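Local coordinates for uncharacterized protein (PDB 2CYJ), which is of unknown function but belongs to the Mth938-like DUF498 family of small alpha/beta proteins, at residues H20-P26 with I110-V116; K2-V6 with T94-L98; R33-S38 with E51-Y56. One frame throughout, in Å; residues are numbered along the deposited sequence.

How the contacts relate
Contact 1 pairs two strands at the heart of the five-stranded mixed sheet, its centre about 3 Å from that of the chain. Contacts 2 and 3 lie on opposite sides of the chain's centre, each with its centre about 11 Å from that of contact 1. Contact 2 meets the central sheet through a probable hydrogen bond from Thr-94 OG1 to His-115 O (2.6 Å) and through Leu-98 packing on Ile-114. Contact 3 is joined to contact 1 by a salt bridge between Arg-33 NH1 and Asp-21 OD2 (2.9 Å), and Tyr-56 packs on Ile-113. Contacts 2 and 3 do not touch; their nearest atoms are about 9 Å apart. No active site has been assigned.

Contact 1 (H20-P26 with I110-V116); sequences HDIVIYP and ILAIIHV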
loop_
_atom_site.group_PDB
_atom_site.type_symbol
_atom_site.label_atom_id
_atom_site.label_comp_id
_atom_site.label_asym_id
_atom_site.label_seq_id
_atom_site.Cartn_x
_atom_site.Cartn_y
_atom_site.Cartn_z
ATOM N N HIS A 20 6.475 9.295 -4.761
ATOM C CA HIS A 20 6.742 7.901 -5.066
ATOM C C HIS A 20 5.892 7.017 -4.159
ATOM O O HIS A 20 5.267 7.501 -3.206
ATOM C CB HIS A 20 8.227 7.618 -4.823
ATOM C CG HIS A 20 8.667 7.912 -3.423
ATOM N ND1 HIS A 20 8.426 7.047 -2.377
ATOM C CD2 HIS A 20 9.299 8.984 -2.888
ATOM C CE1 HIS A 20 8.889 7.575 -1.258
ATOM N NE2 HIS A 20 9.424 8.749 -1.538
ATOM N N ASP A 21 5.887 5.721 -4.447
ATOM C CA ASP A 21 5.105 4.766 -3.679
ATOM C C ASP A 21 5.585 4.655 -2.237
ATOM O O ASP A 21 6.782 4.783 -1.953
ATOM C CB ASP A 21 5.173 3.391 -4.341
ATOM C CG ASP A 21 4.446 3.338 -5.669
ATOM O OD1 ASP A 21 3.978 4.382 -6.171
ATOM O OD2 ASP A 21 4.347 2.229 -6.219
ATOM N N ILE A 22 4.651 4.383 -1.338
ATOM C CA ILE A 22 4.972 4.260 0.076
ATOM C C ILE A 22 4.215 3.134 0.752
ATOM O O ILE A 22 3.225 2.615 0.226
ATOM C CB ILE A 22 4.652 5.568 0.867
ATOM C CG1 ILE A 22 3.170 5.940 0.725
ATOM C CG2 ILE A 22 5.546 6.706 0.373
ATOM C CD1 ILE A 22 2.743 7.119 1.605
ATOM N N VAL A 23 4.725 2.761 1.921
ATOM C CA VAL A 23 4.130 1.755 2.776
ATOM C C VAL A 23 3.864 2.456 4.110
ATOM O O VAL A 23 4.752 3.097 4.675
ATOM C CB VAL A 23 5.081 0.555 3.000
ATOM C CG1 VAL A 23 4.460 -0.442 3.973
ATOM C CG2 VAL A 23 5.362 -0.123 1.674
ATOM N N ILE A 24 2.623 2.384 4.577
ATOM C CA ILE A 24 2.248 2.984 5.847
ATOM C C ILE A 24 1.952 1.816 6.782
ATOM O O ILE A 24 1.034 1.024 6.535
ATOM C CB ILE A 24 0.990 3.867 5.719
ATOM C CG1 ILE A 24 1.231 4.973 4.683
ATOM C CG2 ILE A 24 0.638 4.461 7.075
ATOM C CD1 ILE A 24 -0.039 5.698 4.235
ATOM N N TYR A 25 2.759 1.689 7.828
ATOM C CA TYR A 25 2.593 0.626 8.809
ATOM C C TYR A 25 1.494 0.959 9.811
ATOM O O TYR A 25 1.121 2.116 9.971
ATOM C CB TYR A 25 3.928 0.396 9.517
ATOM C CG TYR A 25 4.942 -0.206 8.580
ATOM C CD1 TYR A 25 4.975 -1.583 8.374
ATOM C CD2 TYR A 25 5.801 0.597 7.824
ATOM C CE1 TYR A 25 5.823 -2.153 7.446
ATOM C CE2 TYR A 25 6.665 0.026 6.875
ATOM C CZ TYR A 25 6.660 -1.356 6.699
ATOM O OH TYR A 25 7.481 -1.961 5.773
ATOM N N PRO A 26 0.949 -0.061 10.498
ATOM C CA PRO A 26 -0.117 0.138 11.490
ATOM C C PRO A 26 0.164 1.229 12.515
ATOM O O PRO A 26 -0.759 1.913 12.963
ATOM C CB PRO A 26 -0.242 -1.238 12.145
ATOM C CG PRO A 26 0.068 -2.158 11.025
ATOM C CD PRO A 26 1.236 -1.497 10.322
ATOM N N ILE A 110 -3.958 -1.349 10.470
ATOM C CA ILE A 110 -3.866 -1.374 9.026
ATOM C C ILE A 110 -2.479 -1.177 8.438
ATOM O O ILE A 110 -1.765 -0.235 8.801
ATOM C CB ILE A 110 -4.781 -0.284 8.436
ATOM C CG1 ILE A 110 -6.174 -0.372 9.067
ATOM C CG2 ILE A 110 -4.884 -0.449 6.941
ATOM C CD1 ILE A 110 -7.033 0.851 8.815
ATOM N N LEU A 111 -2.116 -2.087 7.535
ATOM C CA LEU A 111 -0.864 -2.017 6.782
ATOM C C LEU A 111 -1.308 -1.549 5.389
ATOM O O LEU A 111 -2.148 -2.194 4.753
ATOM C CB LEU A 111 -0.207 -3.394 6.673
ATOM C CG LEU A 111 1.001 -3.468 5.724
ATOM C CD1 LEU A 111 2.135 -2.540 6.185
ATOM C CD2 LEU A 111 1.479 -4.918 5.667
ATOM N N ALA A 112 -0.772 -0.431 4.909
ATOM C CA ALA A 112 -1.178 0.074 3.600
ATOM C C ALA A 112 -0.017 0.190 2.629
ATOM O O ALA A 112 1.053 0.650 3.002
ATOM C CB ALA A 112 -1.848 1.451 3.750
ATOM N N ILE A 113 -0.228 -0.251 1.392
ATOM C CA ILE A 113 0.793 -0.141 0.348
ATOM C C ILE A 113 0.131 0.767 -0.674
ATOM O O ILE A 113 -0.940 0.448 -1.210
ATOM C CB ILE A 113 1.128 -1.501 -0.274
ATOM C CG1 ILE A 113 1.677 -2.436 0.812
ATOM C CG2 ILE A 113 2.154 -1.319 -1.392
ATOM C CD1 ILE A 113 1.805 -3.883 0.370
ATOM N N ILE A 114 0.759 1.909 -0.914
ATOM C CA ILE A 114 0.198 2.919 -1.797
ATOM C C ILE A 114 0.986 3.164 -3.075
ATOM O O ILE A 114 2.132 3.627 -3.035
ATOM C CB ILE A 114 0.094 4.263 -1.033
ATOM C CG1 ILE A 114 -0.632 4.057 0.309
ATOM C CG2 ILE A 114 -0.576 5.319 -1.907
ATOM C CD1 ILE A 114 -2.098 3.613 0.206
ATOM N N HIS A 115 0.357 2.862 -4.208
ATOM C CA HIS A 115 0.965 3.071 -5.511
ATOM C C HIS A 115 0.415 4.412 -6.006
ATOM O O HIS A 115 -0.797 4.576 -6.176
ATOM C CB HIS A 115 0.577 1.920 -6.436
ATOM C CG HIS A 115 1.201 1.999 -7.792
ATOM N ND1 HIS A 115 2.555 2.138 -7.980
ATOM C CD2 HIS A 115 0.650 1.949 -9.030
ATOM C CE1 HIS A 115 2.815 2.165 -9.276
ATOM N NE2 HIS A 115 1.676 2.053 -9.934
ATOM N N VAL A 116 1.315 5.367 -6.223
ATOM C CA VAL A 116 0.909 6.713 -6.603
ATOM C C VAL A 116 0.752 7.057 -8.081
ATOM O O VAL A 116 0.276 8.153 -8.411
ATOM C CB VAL A 116 1.826 7.778 -5.909
ATOM C CG1 VAL A 116 1.813 7.555 -4.400
ATOM C CG2 VAL A 116 3.251 7.697 -6.437
HETATM O O HOH W 1 -3.247 1.231 11.769
#
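Strands 22-24 and 110-115 run antiparallel, their axes 4.7 Å apart at 166°, with Ile-22/Ile-114 and Ile-24/Ala-112 as hydrogen-bonded pairs and Val-23/Ile-113 as the non-hydrogen-bonded pair between them. Each hydrogen-bonded pair exchanges two backbone bonds, among them Ile-114 N to Ile-22 O at 2.8 Å. On the face carrying Ile-22, Ile-24, Ala-112 and Ile-114, Ile-22 CG1 lies beside Ile-114 CB at 3.9 Å, the two side chains pointing the same way, and the CB atoms of Ile-24 and Ala-112 are 4.2 Å apart. Helix 94-104 covers this face through Leu-98 and Leu-101, and Ile-13 of the small antiparallel sheet closes over Ile-22 and Ile-24. The pairing builds the middle of the mixed sheet of strand order 2-1-5-3-4. On the other face, Leu-111 CD1 meets Val-23 CG1 at 3.8 Å and Tyr-25 CD1 at 3.7 Å, while the same Val-23 methyl rests over one face of the tyrosine ring, toward its rim.

Past Ile-22, side-chain bonds from Asp-21 replace the strand ladder. Asp-21 OD2 takes a nearly straight bond from His-115 ND1 at 2.5 Å on its syn side; the oxygen lies in the imidazole plane, although carboxylate and ring stand 86° apart. The extended first torsion of His-115 (chi1 -177°) carries the ring out beside the carboxylate. OD2 also takes a salt bridge from Arg-33 NH1. Asp-21 OD1 receives Val-116 N at 2.8 Å from well above the carboxylate plane. With an alanine here, His-115 ND1 and Val-116 N would probably lose their carboxylate acceptors and Arg-33 NH1 its salt bridge, and the imidazole would be freer to turn. At the opposite end one water bridges Pro-26 O and Ile-110 N.

Contact 2 (K2-V6 with T94-L98); sequences KIEEV and TKEAL
The flat groups that meet side chains across this contact are backbone carbonyls, not rings: Lys-95 NZ donates to Val-6 O at 3.0 Å from a position tilted 31° out of the carbonyl plane, and Ile-3 CD1 lies against Leu-98 O at 3.4 Å. They join an edge strand, 3-7 of the three-stranded antiparallel sheet, to the first turn of helix 94-104, the local axes running nearly antiparallel (170°) at 9.8 Å. A classic beta bulge, in which Glu-4 and Glu-5 both face Lys-12, interrupts the alternation of the strand, so that Ile-3 and Val-6, three residues apart, both point at the helix.

Val-6 carries most of the packing. Val-6 CG2 reaches Leu-98 CD1 at 3.7 Å, and Val-6 CG1 lies 3.9 Å from Lys-95 CE, the lysine sliding past the valine in the opposite direction. A bend at chi3 (-70°) curls the lysine chain over this methyl and delivers the ammonium group to the carbonyl, so one side chain gives both apolar cover and a polar bond on the solvent side of the contact. Thr-94 adds little here; its hydroxyl is engaged with His-115 and Gly-69 instead. Leu-98 is shared: while its CD1 meets the valine, the other branch turns to the isoleucine, with Leu-98 CD2 and Ile-3 CD1 4.0 Å apart.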
loop_
_atom_site.group_PDB
_atom_site.type_symbol
_atom_site.label_atom_id
_atom_site.label_comp_id
_atom_site.label_asym_id
_atom_site.label_seq_id
_atom_site.Cartn_x
_atom_site.Cartn_y
_atom_site.Cartn_z
ATOM N N LYS A 2 -2.254 11.421 8.984
ATOM C CA LYS A 2 -3.190 12.335 8.345
ATOM C C LYS A 2 -2.819 12.508 6.879
ATOM O O LYS A 2 -1.645 12.582 6.525
ATOM C CB LYS A 2 -3.217 13.676 9.084
ATOM C CG LYS A 2 -3.841 13.547 10.474
ATOM C CD LYS A 2 -4.314 14.870 11.036
ATOM C CE LYS A 2 -4.927 14.665 12.415
ATOM N NZ LYS A 2 -5.487 15.926 12.972
ATOM N N ILE A 3 -3.836 12.530 6.025
ATOM C CA ILE A 3 -3.652 12.648 4.585
ATOM C C ILE A 3 -4.160 14.014 4.157
ATOM O O ILE A 3 -5.331 14.334 4.343
ATOM C CB ILE A 3 -4.416 11.515 3.870
ATOM C CG1 ILE A 3 -3.857 10.171 4.343
ATOM C CG2 ILE A 3 -4.281 11.650 2.365
ATOM C CD1 ILE A 3 -4.832 9.014 4.243
ATOM N N GLU A 4 -3.271 14.825 3.593
ATOM C CA GLU A 4 -3.634 16.182 3.195
ATOM C C GLU A 4 -3.926 16.407 1.716
ATOM O O GLU A 4 -4.774 17.232 1.373
ATOM C CB GLU A 4 -2.542 17.172 3.615
ATOM C CG GLU A 4 -2.352 17.390 5.123
ATOM C CD GLU A 4 -1.401 16.386 5.770
ATOM O OE1 GLU A 4 -0.476 15.897 5.081
ATOM O OE2 GLU A 4 -1.568 16.104 6.978
ATOM N N GLU A 5 -3.209 15.707 0.842
ATOM C CA GLU A 5 -3.387 15.866 -0.603
ATOM C C GLU A 5 -3.112 14.547 -1.308
ATOM O O GLU A 5 -2.223 13.812 -0.916
ATOM C CB GLU A 5 -2.382 16.879 -1.184
ATOM C CG GLU A 5 -2.690 18.345 -0.959
ATOM C CD GLU A 5 -4.090 18.718 -1.417
ATOM O OE1 GLU A 5 -4.470 18.362 -2.545
ATOM O OE2 GLU A 5 -4.798 19.385 -0.632
ATOM N N VAL A 6 -3.885 14.283 -2.368
ATOM C CA VAL A 6 -3.704 13.068 -3.147
ATOM C C VAL A 6 -3.900 13.415 -4.614
ATOM O O VAL A 6 -4.952 13.911 -5.005
ATOM C CB VAL A 6 -4.715 11.971 -2.737
ATOM C CG1 VAL A 6 -4.496 10.717 -3.562
ATOM C CG2 VAL A 6 -4.537 11.643 -1.256
ATOM N N THR A 94 -6.071 4.247 -5.867
ATOM C CA THR A 94 -5.473 5.039 -4.822
ATOM C C THR A 94 -6.218 6.147 -4.123
ATOM O O THR A 94 -6.142 6.230 -2.896
ATOM C CB THR A 94 -4.102 5.508 -5.296
ATOM O OG1 THR A 94 -3.289 4.344 -5.464
ATOM C CG2 THR A 94 -3.431 6.435 -4.278
ATOM N N LYS A 95 -6.953 6.991 -4.838
ATOM C CA LYS A 95 -7.624 8.052 -4.103
ATOM C C LYS A 95 -8.719 7.486 -3.208
ATOM O O LYS A 95 -8.856 7.904 -2.056
ATOM C CB LYS A 95 -8.166 9.135 -5.035
ATOM C CG LYS A 95 -8.614 10.369 -4.242
ATOM C CD LYS A 95 -8.808 11.603 -5.097
ATOM C CE LYS A 95 -7.497 12.152 -5.621
ATOM N NZ LYS A 95 -7.706 13.559 -6.092
ATOM N N GLU A 96 -9.485 6.525 -3.718
ATOM C CA GLU A 96 -10.525 5.907 -2.903
ATOM C C GLU A 96 -9.858 5.151 -1.754
ATOM O O GLU A 96 -10.307 5.215 -0.609
ATOM C CB GLU A 96 -11.361 4.929 -3.733
ATOM C CG GLU A 96 -12.326 4.117 -2.864
ATOM C CD GLU A 96 -13.086 3.037 -3.610
ATOM O OE1 GLU A 96 -12.726 2.708 -4.757
ATOM O OE2 GLU A 96 -14.043 2.499 -3.025
ATOM N N ALA A 97 -8.777 4.437 -2.052
ATOM C CA ALA A 97 -8.089 3.675 -1.017
ATOM C C ALA A 97 -7.609 4.557 0.135
ATOM O O ALA A 97 -7.745 4.181 1.294
ATOM C CB ALA A 97 -6.914 2.894 -1.620
ATOM N N LEU A 98 -7.044 5.723 -0.176
ATOM C CA LEU A 98 -6.567 6.611 0.880
ATOM C C LEU A 98 -7.719 7.251 1.640
ATOM O O LEU A 98 -7.597 7.543 2.830
ATOM C CB LEU A 98 -5.624 7.678 0.308
ATOM C CG LEU A 98 -4.234 7.117 -0.036
ATOM C CD1 LEU A 98 -3.449 8.135 -0.833
ATOM C CD2 LEU A 98 -3.486 6.763 1.244
#

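Contact 3 (R33-S38 with E51-Y56); sequences RMKEIS and EELEKY
Glu-52 of helix 50-54 reaches into the entry to helix 36-42, where Met-34 centres an inverse gamma turn, and there its carboxylate is gripped by four bonds. Arg-33 NE meets Glu-52 OE1 at 2.7 Å and Arg-33 NH2 meets Glu-52 OE2 at 3.0 Å, a side-on grip on the syn lone pairs, with guanidinium and carboxylate nearly coplanar (12° apart). The anti lone pairs are used as well: Tyr-56 OH donates to Glu-52 OE1 at 2.6 Å and Ser-38 OG to Glu-52 OE2 at 2.6 Å. Four donors thus hold the buried carboxylate flat and would probably favour its charged form. Lys-35 CB lies over the centre of one guanidinium face, and Asp-21 and Ser-45 take up further arginine N-H groups. Tyr-56 OH in turn accepts Met-34 N at 2.8 Å, tying the turn to the same network.

On the solvent side no hydrogen bond crosses the contact, and aliphatic atoms of Ile-37, Met-34 and Lys-55 do the touching. The thioether of Met-34, bent at chi3, turns CE to the Lys-55 chain, and Ile-37 CD1 lies 3.6 Å from Lys-55 CG.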
loop_
_atom_site.group_PDB
_atom_site.type_symbol
_atom_site.label_atom_id
_atom_site.label_comp_id
_atom_site.label_asym_id
_atom_site.label_seq_id
_atom_site.Cartn_x
_atom_site.Cartn_y
_atom_site.Cartn_z
ATOM N N ARG A 33 8.170 2.373 -0.728
ATOM C CA ARG A 33 7.809 1.054 -1.204
ATOM C C ARG A 33 9.004 0.501 -1.987
ATOM O O ARG A 33 9.560 1.197 -2.848
ATOM C CB ARG A 33 6.589 1.125 -2.127
ATOM C CG ARG A 33 6.190 -0.229 -2.681
ATOM C CD ARG A 33 5.208 -0.151 -3.835
ATOM N NE ARG A 33 5.188 -1.451 -4.501
ATOM C CZ ARG A 33 4.822 -1.662 -5.760
ATOM N NH1 ARG A 33 4.420 -0.658 -6.529
ATOM N NH2 ARG A 33 4.912 -2.882 -6.263
ATOM N N MET A 34 9.408 -0.733 -1.696
ATOM C CA MET A 34 10.541 -1.323 -2.402
ATOM C C MET A 34 10.002 -2.045 -3.633
ATOM O O MET A 34 10.122 -3.261 -3.792
ATOM C CB MET A 34 11.272 -2.326 -1.509
ATOM C CG MET A 34 11.735 -1.685 -0.218
ATOM S SD MET A 34 12.919 -2.717 0.667
ATOM C CE MET A 34 11.880 -3.967 1.215
ATOM N N LYS A 35 9.416 -1.261 -4.525
ATOM C CA LYS A 35 8.814 -1.818 -5.713
ATOM C C LYS A 35 9.812 -2.509 -6.619
ATOM O O LYS A 35 9.432 -3.380 -7.409
ATOM C CB LYS A 35 8.017 -0.749 -6.466
ATOM C CG LYS A 35 8.805 0.291 -7.209
ATOM C CD LYS A 35 7.813 1.161 -7.970
ATOM C CE LYS A 35 8.503 2.214 -8.783
ATOM N NZ LYS A 35 7.509 3.168 -9.348
ATOM N N GLU A 36 11.088 -2.152 -6.495
ATOM C CA GLU A 36 12.109 -2.793 -7.311
ATOM C C GLU A 36 12.103 -4.314 -7.098
ATOM O O GLU A 36 12.490 -5.068 -7.985
ATOM C CB GLU A 36 13.499 -2.225 -6.993
ATOM C CG GLU A 36 13.936 -2.343 -5.537
ATOM C CD GLU A 36 13.382 -1.242 -4.644
ATOM O OE1 GLU A 36 12.608 -0.387 -5.129
ATOM O OE2 GLU A 36 13.734 -1.246 -3.445
ATOM N N ILE A 37 11.654 -4.782 -5.936
ATOM C CA ILE A 37 11.647 -6.223 -5.688
ATOM C C ILE A 37 10.713 -6.971 -6.628
ATOM O O ILE A 37 11.054 -8.035 -7.149
ATOM C CB ILE A 37 11.242 -6.551 -4.246
ATOM C CG1 ILE A 37 12.282 -5.962 -3.294
ATOM C CG2 ILE A 37 11.123 -8.077 -4.062
ATOM C CD1 ILE A 37 11.934 -6.066 -1.818
ATOM N N SER A 38 9.528 -6.421 -6.839
ATOM C CA SER A 38 8.583 -7.061 -7.731
ATOM C C SER A 38 9.091 -6.953 -9.174
ATOM O O SER A 38 8.886 -7.865 -9.973
ATOM C CB SER A 38 7.188 -6.444 -7.559
ATOM O OG SER A 38 6.592 -6.892 -6.346
ATOM N N GLU A 51 7.572 -11.884 -2.706
ATOM C CA GLU A 51 8.904 -11.536 -2.232
ATOM C C GLU A 51 8.912 -10.097 -1.735
ATOM O O GLU A 51 9.605 -9.768 -0.769
ATOM C CB GLU A 51 9.939 -11.701 -3.350
ATOM C CG GLU A 51 10.210 -13.152 -3.745
ATOM C CD GLU A 51 9.200 -13.729 -4.738
ATOM O OE1 GLU A 51 8.230 -13.035 -5.116
ATOM O OE2 GLU A 51 9.386 -14.894 -5.147
ATOM N N GLU A 52 8.148 -9.231 -2.397
ATOM C CA GLU A 52 8.091 -7.848 -1.965
ATOM C C GLU A 52 7.199 -7.714 -0.729
ATOM O O GLU A 52 7.593 -7.101 0.261
ATOM C CB GLU A 52 7.560 -6.921 -3.073
ATOM C CG GLU A 52 7.536 -5.452 -2.605
ATOM C CD GLU A 52 6.850 -4.477 -3.547
ATOM O OE1 GLU A 52 6.526 -3.361 -3.081
ATOM O OE2 GLU A 52 6.640 -4.803 -4.732
ATOM N N LEU A 53 5.998 -8.287 -0.781
ATOM C CA LEU A 53 5.077 -8.173 0.346
ATOM C C LEU A 53 5.651 -8.668 1.672
ATOM O O LEU A 53 5.404 -8.082 2.723
ATOM C CB LEU A 53 3.768 -8.908 0.036
ATOM C CG LEU A 53 2.667 -8.870 1.101
ATOM C CD1 LEU A 53 2.341 -7.422 1.485
ATOM C CD2 LEU A 53 1.436 -9.571 0.558
ATOM N N GLU A 54 6.425 -9.741 1.630
ATOM C CA GLU A 54 7.003 -10.291 2.844
ATOM C C GLU A 54 7.876 -9.277 3.576
ATOM O O GLU A 54 7.978 -9.325 4.802
ATOM C CB GLU A 54 7.806 -11.556 2.502
ATOM C CG GLU A 54 8.349 -12.339 3.703
ATOM C CD GLU A 54 9.695 -11.834 4.205
ATOM O OE1 GLU A 54 10.377 -11.084 3.474
ATOM O OE2 GLU A 54 10.081 -12.210 5.334
ATOM N N LYS A 55 8.493 -8.356 2.835
ATOM C CA LYS A 55 9.348 -7.343 3.458
ATOM C C LYS A 55 8.553 -6.376 4.327
ATOM O O LYS A 55 9.128 -5.694 5.173
ATOM C CB LYS A 55 10.110 -6.517 2.407
ATOM C CG LYS A 55 11.003 -7.307 1.466
ATOM C CD LYS A 55 12.073 -8.060 2.228
ATOM C CE LYS A 55 13.000 -8.779 1.273
ATOM N NZ LYS A 55 14.113 -9.442 1.996
ATOM N N TYR A 56 7.235 -6.323 4.136
ATOM C CA TYR A 56 6.405 -5.396 4.897
ATOM C C TYR A 56 5.737 -6.042 6.091
ATOM O O TYR A 56 4.969 -5.386 6.795
ATOM C CB TYR A 56 5.345 -4.771 3.990
ATOM C CG TYR A 56 5.926 -4.181 2.730
ATOM C CD1 TYR A 56 5.266 -4.312 1.513
ATOM C CD2 TYR A 56 7.165 -3.537 2.743
ATOM C CE1 TYR A 56 5.830 -3.825 0.326
ATOM C CE2 TYR A 56 7.733 -3.042 1.562
ATOM C CZ TYR A 56 7.059 -3.196 0.363
ATOM O OH TYR A 56 7.612 -2.722 -0.800
#